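Local coordinates for protein AtxE2 (PDB 5TXE) that hydrolyses the isopeptide bond of the lasso peptides astexin-2 and astexin-3, turning the threaded knots into linear peptides, at residues A99-W111 against Y143-S157. The protein carries 1 engineered substitution. Residues are numbered along the deposited sequence; the frame is centred on the assembly and turned at random.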
loop_
_atom_site.group_PDB
_atom_site.type_symbol
_atom_site.label_atom_id
_atom_site.label_comp_id
_atom_site.label_asym_id
_atom_site.label_seq_id
_atom_site.Cartn_x
_atom_site.Cartn_y
_atom_site.Cartn_z
ATOM N N ALA A 99 -8.750 24.751 9.010
ATOM C CA ALA A 99 -7.373 24.351 8.799
ATOM C C ALA A 99 -6.619 25.446 8.083
ATOM O O ALA A 99 -7.192 26.183 7.314
ATOM C CB ALA A 99 -7.339 23.104 7.936
ATOM N N ILE A 100 -5.324 25.494 8.321
ATOM C CA ILE A 100 -4.411 26.450 7.775
ATOM C C ILE A 100 -3.324 25.669 7.016
ATOM O O ILE A 100 -2.767 24.734 7.569
ATOM C CB ILE A 100 -3.640 27.200 8.923
ATOM C CG1 ILE A 100 -4.559 28.104 9.746
ATOM C CG2 ILE A 100 -2.500 28.039 8.365
ATOM C CD1 ILE A 100 -5.484 28.943 8.891
ATOM N N ASP A 101 -2.963 26.098 5.810
ATOM C CA ASP A 101 -1.777 25.571 5.125
ATOM C C ASP A 101 -0.569 26.278 5.667
ATOM O O ASP A 101 -0.466 27.481 5.530
ATOM C CB ASP A 101 -1.910 25.816 3.626
ATOM C CG ASP A 101 -3.042 24.981 2.991
ATOM O OD1 ASP A 101 -3.384 23.900 3.517
ATOM O OD2 ASP A 101 -3.596 25.384 1.932
ATOM N N VAL A 102 0.369 25.568 6.267
ATOM C CA VAL A 102 1.560 26.223 6.775
ATOM C C VAL A 102 2.780 26.069 5.869
ATOM O O VAL A 102 3.850 26.635 6.163
ATOM C CB VAL A 102 1.923 25.724 8.195
ATOM C CG1 VAL A 102 0.768 25.937 9.143
ATOM C CG2 VAL A 102 2.313 24.251 8.229
ATOM N N ASP A 103 2.663 25.243 4.827
ATOM C CA ASP A 103 3.667 25.138 3.758
ATOM C C ASP A 103 2.940 24.543 2.565
ATOM O O ASP A 103 1.954 23.820 2.747
ATOM C CB ASP A 103 4.837 24.210 4.135
ATOM C CG ASP A 103 5.957 24.200 3.063
ATOM O OD1 ASP A 103 6.048 25.197 2.307
ATOM O OD2 ASP A 103 6.761 23.214 2.980
ATOM N N VAL A 104 3.352 24.927 1.365
ATOM C CA VAL A 104 2.827 24.374 0.153
ATOM C C VAL A 104 4.043 24.112 -0.707
ATOM O O VAL A 104 4.957 24.941 -0.779
ATOM C CB VAL A 104 1.903 25.335 -0.588
ATOM C CG1 VAL A 104 1.463 24.734 -1.942
ATOM C CG2 VAL A 104 0.658 25.635 0.240
ATOM N N GLY A 105 4.107 22.939 -1.314
ATOM C CA GLY A 105 5.224 22.627 -2.237
ATOM C C GLY A 105 6.007 21.367 -1.905
ATOM O O GLY A 105 5.774 20.679 -0.906
ATOM N N GLY A 106 6.942 21.064 -2.786
ATOM C CA GLY A 106 7.764 19.899 -2.683
ATOM C C GLY A 106 7.455 18.891 -3.791
ATOM O O GLY A 106 6.384 18.919 -4.398
ATOM N N GLU A 107 8.435 18.009 -3.999
ATOM C CA GLU A 107 8.360 16.930 -4.949
ATOM C C GLU A 107 7.885 15.632 -4.271
ATOM O O GLU A 107 8.020 15.464 -3.050
ATOM C CB GLU A 107 9.734 16.683 -5.533
ATOM C CG GLU A 107 10.211 17.721 -6.532
ATOM C CD GLU A 107 11.671 17.517 -6.964
ATOM O OE1 GLU A 107 12.469 16.857 -6.291
ATOM O OE2 GLU A 107 12.079 18.063 -8.004
ATOM N N TYR A 108 7.405 14.691 -5.086
ATOM C CA TYR A 108 6.961 13.396 -4.614
ATOM C C TYR A 108 8.171 12.673 -4.100
ATOM O O TYR A 108 9.073 12.385 -4.833
ATOM C CB TYR A 108 6.271 12.641 -5.733
ATOM C CG TYR A 108 5.542 11.372 -5.394
ATOM C CD1 TYR A 108 6.239 10.190 -5.221
ATOM C CD2 TYR A 108 4.174 11.324 -5.383
ATOM C CE1 TYR A 108 5.593 9.003 -5.000
ATOM C CE2 TYR A 108 3.490 10.117 -5.139
ATOM C CZ TYR A 108 4.197 8.962 -4.940
ATOM O OH TYR A 108 3.595 7.732 -4.685
ATOM N N LEU A 109 8.170 12.422 -2.795
ATOM C CA LEU A 109 9.295 11.830 -2.086
ATOM C C LEU A 109 9.057 10.324 -1.909
ATOM O O LEU A 109 8.142 9.893 -1.206
ATOM C CB LEU A 109 9.473 12.529 -0.744
ATOM C CG LEU A 109 10.819 12.438 -0.058
ATOM C CD1 LEU A 109 10.809 13.241 1.225
ATOM C CD2 LEU A 109 11.233 11.018 0.266
ATOM N N PHE A 110 9.866 9.518 -2.575
ATOM C CA PHE A 110 9.630 8.096 -2.574
ATOM C C PHE A 110 9.964 7.460 -1.213
ATOM O O PHE A 110 10.962 7.793 -0.605
ATOM C CB PHE A 110 10.458 7.415 -3.650
ATOM C CG PHE A 110 9.974 7.700 -5.034
ATOM C CD1 PHE A 110 8.725 7.289 -5.448
ATOM C CD2 PHE A 110 10.787 8.395 -5.942
ATOM C CE1 PHE A 110 8.239 7.574 -6.726
ATOM C CE2 PHE A 110 10.322 8.685 -7.219
ATOM C CZ PHE A 110 9.036 8.277 -7.596
ATOM N N TRP A 111 9.163 6.493 -0.812
ATOM C CA TRP A 111 9.504 5.656 0.319
ATOM C C TRP A 111 10.532 4.655 -0.136
ATOM O O TRP A 111 10.254 3.872 -1.027
ATOM C CB TRP A 111 8.231 4.928 0.774
ATOM C CG TRP A 111 8.326 4.177 2.081
ATOM C CD1 TRP A 111 9.442 3.966 2.853
ATOM C CD2 TRP A 111 7.241 3.523 2.756
ATOM N NE1 TRP A 111 9.102 3.215 3.955
ATOM C CE2 TRP A 111 7.762 2.935 3.912
ATOM C CE3 TRP A 111 5.871 3.378 2.481
ATOM C CZ2 TRP A 111 6.950 2.280 4.842
ATOM C CZ3 TRP A 111 5.078 2.681 3.371
ATOM C CH2 TRP A 111 5.625 2.144 4.543
ATOM N N TYR A 143 10.072 18.852 9.329
ATOM C CA TYR A 143 9.607 17.731 8.512
ATOM C C TYR A 143 10.497 17.650 7.310
ATOM O O TYR A 143 11.183 18.627 6.952
ATOM C CB TYR A 143 8.154 17.918 8.085
ATOM C CG TYR A 143 7.887 19.216 7.352
ATOM C CD1 TYR A 143 7.649 20.372 8.055
ATOM C CD2 TYR A 143 7.888 19.298 5.949
ATOM C CE1 TYR A 143 7.423 21.576 7.413
ATOM C CE2 TYR A 143 7.687 20.521 5.300
ATOM C CZ TYR A 143 7.461 21.652 6.048
ATOM O OH TYR A 143 7.253 22.876 5.496
ATOM N N LEU A 144 10.529 16.474 6.699
ATOM C CA LEU A 144 11.265 16.263 5.457
ATOM C C LEU A 144 10.478 16.737 4.228
ATOM O O LEU A 144 9.257 16.651 4.200
ATOM C CB LEU A 144 11.557 14.771 5.270
ATOM C CG LEU A 144 12.268 14.085 6.439
ATOM C CD1 LEU A 144 12.452 12.621 6.093
ATOM C CD2 LEU A 144 13.587 14.756 6.717
ATOM N N ARG A 145 11.196 17.250 3.244
ATOM C CA ARG A 145 10.605 17.716 2.004
ATOM C C ARG A 145 11.649 17.767 0.944
ATOM O O ARG A 145 12.786 18.201 1.172
ATOM C CB ARG A 145 9.967 19.087 2.195
ATOM C CG ARG A 145 9.837 19.878 0.906
ATOM C CD ARG A 145 9.053 21.176 1.032
ATOM N NE ARG A 145 9.195 21.950 -0.199
ATOM C CZ ARG A 145 8.491 23.048 -0.509
ATOM N NH1 ARG A 145 7.647 23.622 0.361
ATOM N NH2 ARG A 145 8.690 23.595 -1.702
ATOM N N GLN A 146 11.278 17.273 -0.238
ATOM C CA GLN A 146 12.197 17.161 -1.366
ATOM C C GLN A 146 12.003 18.283 -2.415
ATOM O O GLN A 146 10.878 18.551 -2.825
ATOM C CB GLN A 146 11.950 15.831 -2.056
ATOM C CG GLN A 146 12.895 15.555 -3.213
ATOM C CD GLN A 146 12.705 14.147 -3.807
ATOM O OE1 GLN A 146 12.721 13.145 -3.095
ATOM N NE2 GLN A 146 12.543 14.075 -5.111
ATOM N N ASP A 147 13.105 18.891 -2.864
ATOM C CA ASP A 147 13.081 19.833 -3.981
ATOM C C ASP A 147 14.350 19.641 -4.763
ATOM O O ASP A 147 15.448 19.468 -4.189
ATOM C CB ASP A 147 12.988 21.293 -3.527
ATOM C CG ASP A 147 11.692 21.609 -2.785
ATOM O OD1 ASP A 147 11.646 21.472 -1.536
ATOM O OD2 ASP A 147 10.723 22.040 -3.440
ATOM N N GLN A 148 14.235 19.668 -6.095
ATOM C CA GLN A 148 15.391 19.393 -6.968
ATOM C C GLN A 148 16.101 18.096 -6.622
ATOM O O GLN A 148 17.340 18.011 -6.644
ATOM C CB GLN A 148 16.471 20.503 -6.953
ATOM C CG GLN A 148 16.241 21.647 -7.901
ATOM C CD GLN A 148 15.140 22.523 -7.422
ATOM O OE1 GLN A 148 15.142 22.961 -6.260
ATOM N NE2 GLN A 148 14.167 22.787 -8.299
ATOM N N GLY A 149 15.333 17.068 -6.335
ATOM C CA GLY A 149 15.938 15.763 -6.155
ATOM C C GLY A 149 16.571 15.589 -4.792
ATOM O O GLY A 149 17.161 14.578 -4.558
ATOM N N ARG A 150 16.478 16.561 -3.886
ATOM C CA ARG A 150 17.220 16.471 -2.611
ATOM C C ARG A 150 16.251 16.625 -1.459
ATOM O O ARG A 150 15.441 17.551 -1.427
ATOM C CB ARG A 150 18.366 17.512 -2.544
ATOM C CG ARG A 150 19.201 17.570 -1.236
ATOM C CD ARG A 150 20.138 16.371 -0.974
ATOM N NE ARG A 150 20.950 16.030 -2.150
ATOM C CZ ARG A 150 22.010 16.734 -2.550
ATOM N NH1 ARG A 150 22.419 17.815 -1.869
ATOM N NH2 ARG A 150 22.663 16.362 -3.632
ATOM N N VAL A 151 16.329 15.718 -0.486
ATOM C CA VAL A 151 15.505 15.805 0.723
ATOM C C VAL A 151 16.195 16.655 1.820
ATOM O O VAL A 151 17.290 16.352 2.309
ATOM C CB VAL A 151 15.254 14.422 1.305
ATOM C CG1 VAL A 151 14.360 14.526 2.525
ATOM C CG2 VAL A 151 14.578 13.549 0.247
ATOM N N ARG A 152 15.497 17.682 2.215
ATOM C CA ARG A 152 15.988 18.614 3.239
ATOM C C ARG A 152 15.018 18.607 4.423
ATOM O O ARG A 152 13.879 18.136 4.299
ATOM C CB ARG A 152 15.971 20.010 2.663
ATOM C CG ARG A 152 16.887 20.195 1.459
ATOM C CD ARG A 152 16.842 21.646 0.931
ATOM N NE ARG A 152 17.678 21.769 -0.250
ATOM C CZ ARG A 152 17.368 21.307 -1.461
ATOM N NH1 ARG A 152 16.230 20.677 -1.714
ATOM N NH2 ARG A 152 18.244 21.436 -2.411
ATOM N N VAL A 153 15.439 19.186 5.534
ATOM C CA VAL A 153 14.512 19.486 6.627
ATOM C C VAL A 153 14.006 20.914 6.455
ATOM O O VAL A 153 14.802 21.854 6.282
ATOM C CB VAL A 153 15.172 19.359 8.001
ATOM C CG1 VAL A 153 14.160 19.713 9.054
ATOM C CG2 VAL A 153 15.682 17.945 8.211
ATOM N N TRP A 154 12.700 21.059 6.516
ATOM C CA TRP A 154 12.090 22.329 6.476
ATOM C C TRP A 154 11.503 22.621 7.857
ATOM O O TRP A 154 11.163 21.718 8.601
ATOM C CB TRP A 154 10.969 22.402 5.412
ATOM C CG TRP A 154 11.484 22.532 3.972
ATOM C CD1 TRP A 154 12.346 21.704 3.359
ATOM C CD2 TRP A 154 11.152 23.541 3.025
ATOM N NE1 TRP A 154 12.595 22.137 2.082
ATOM C CE2 TRP A 154 11.857 23.256 1.845
ATOM C CE3 TRP A 154 10.311 24.667 3.054
ATOM C CZ2 TRP A 154 11.746 24.031 0.688
ATOM C CZ3 TRP A 154 10.232 25.467 1.910
ATOM C CH2 TRP A 154 10.964 25.150 0.753
ATOM N N ARG A 155 11.374 23.911 8.138
ATOM C CA ARG A 155 10.783 24.437 9.357
ATOM C C ARG A 155 9.669 25.368 9.020
ATOM O O ARG A 155 9.851 26.263 8.230
ATOM C CB ARG A 155 11.852 25.191 10.112
ATOM C CG ARG A 155 11.349 25.876 11.369
ATOM C CD ARG A 155 12.550 26.511 12.007
ATOM N NE ARG A 155 12.176 27.223 13.204
ATOM C CZ ARG A 155 11.904 28.517 13.235
ATOM N NH1 ARG A 155 11.979 29.242 12.117
ATOM N NH2 ARG A 155 11.552 29.085 14.389
ATOM N N ALA A 156 8.506 25.154 9.578
ATOM C CA ALA A 156 7.345 25.965 9.272
ATOM C C ALA A 156 6.760 26.607 10.552
ATOM O O ALA A 156 6.671 25.958 11.583
ATOM C CB ALA A 156 6.265 25.132 8.612
ATOM N N SER A 157 6.276 27.846 10.445
ATOM C CA SER A 157 5.526 28.487 11.531
ATOM C C SER A 157 4.096 28.008 11.525
ATOM O O SER A 157 3.472 27.914 10.477
ATOM C CB SER A 157 5.594 30.011 11.407
ATOM O OG SER A 157 4.785 30.648 12.365
HETATM O O HOH W 1 7.883 26.311 -1.798
HETATM O O HOH W 2 8.461 16.660 -0.700
HETATM O O HOH W 3 12.249 10.654 -3.703
#
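Asp103 and Arg145 form the salt bridge at the middle of this contact, NH1 to OD2 2.8 Å, with OD2 lying in the guanidinium plane and approached on its syn side. With CG anti to the backbone N (chi1 -175°), the Asp103 carboxylate reaches across to 143-157, where the same OD2 takes a second bond, 2.6 Å from Tyr143 OH, which comes from above the carboxylate plane. Arg145, extended from CG to NE, grips Asp147 side-on, NE to OD1 and NH2 to OD2. Its guanidinium lies sandwiched: the Gly105-Gly106 peptide covers one face, Gly105 C 3.3 Å from Arg145 CZ, and the Trp154 indole the other. Replacing this arginine by a leucine would probably leave the Asp103 and Asp147 carboxylates without their shared counter-charge and the glycine peptide without its flat support. Farther along, Glu107 N donates to Gln146 O (2.8 Å), and Glu107 OE1 accepts from two sides: Gly149 N on its syn side at 2.9 Å, in the type I' turn Asp147-Arg150, and Gln146 NE2 on its anti side at 3.0 Å, carboxylate and amide planes 83° apart. A water joins Gln146 OE1 to Phe110 N. Beside this amide, Leu109 CD1 packs on Val151 CG2 (3.9 Å). At the other end Val102 CG2 meets Ala156 CB, next to a classic beta bulge in which Val102 and Asp103 both face Met88. The contact thus joins the edge strand 100-104 of one antiparallel sheet to the 143-157 hairpin of the next, as between neighbouring blades of the beta-propeller in prolyl oligopeptidase-family enzymes.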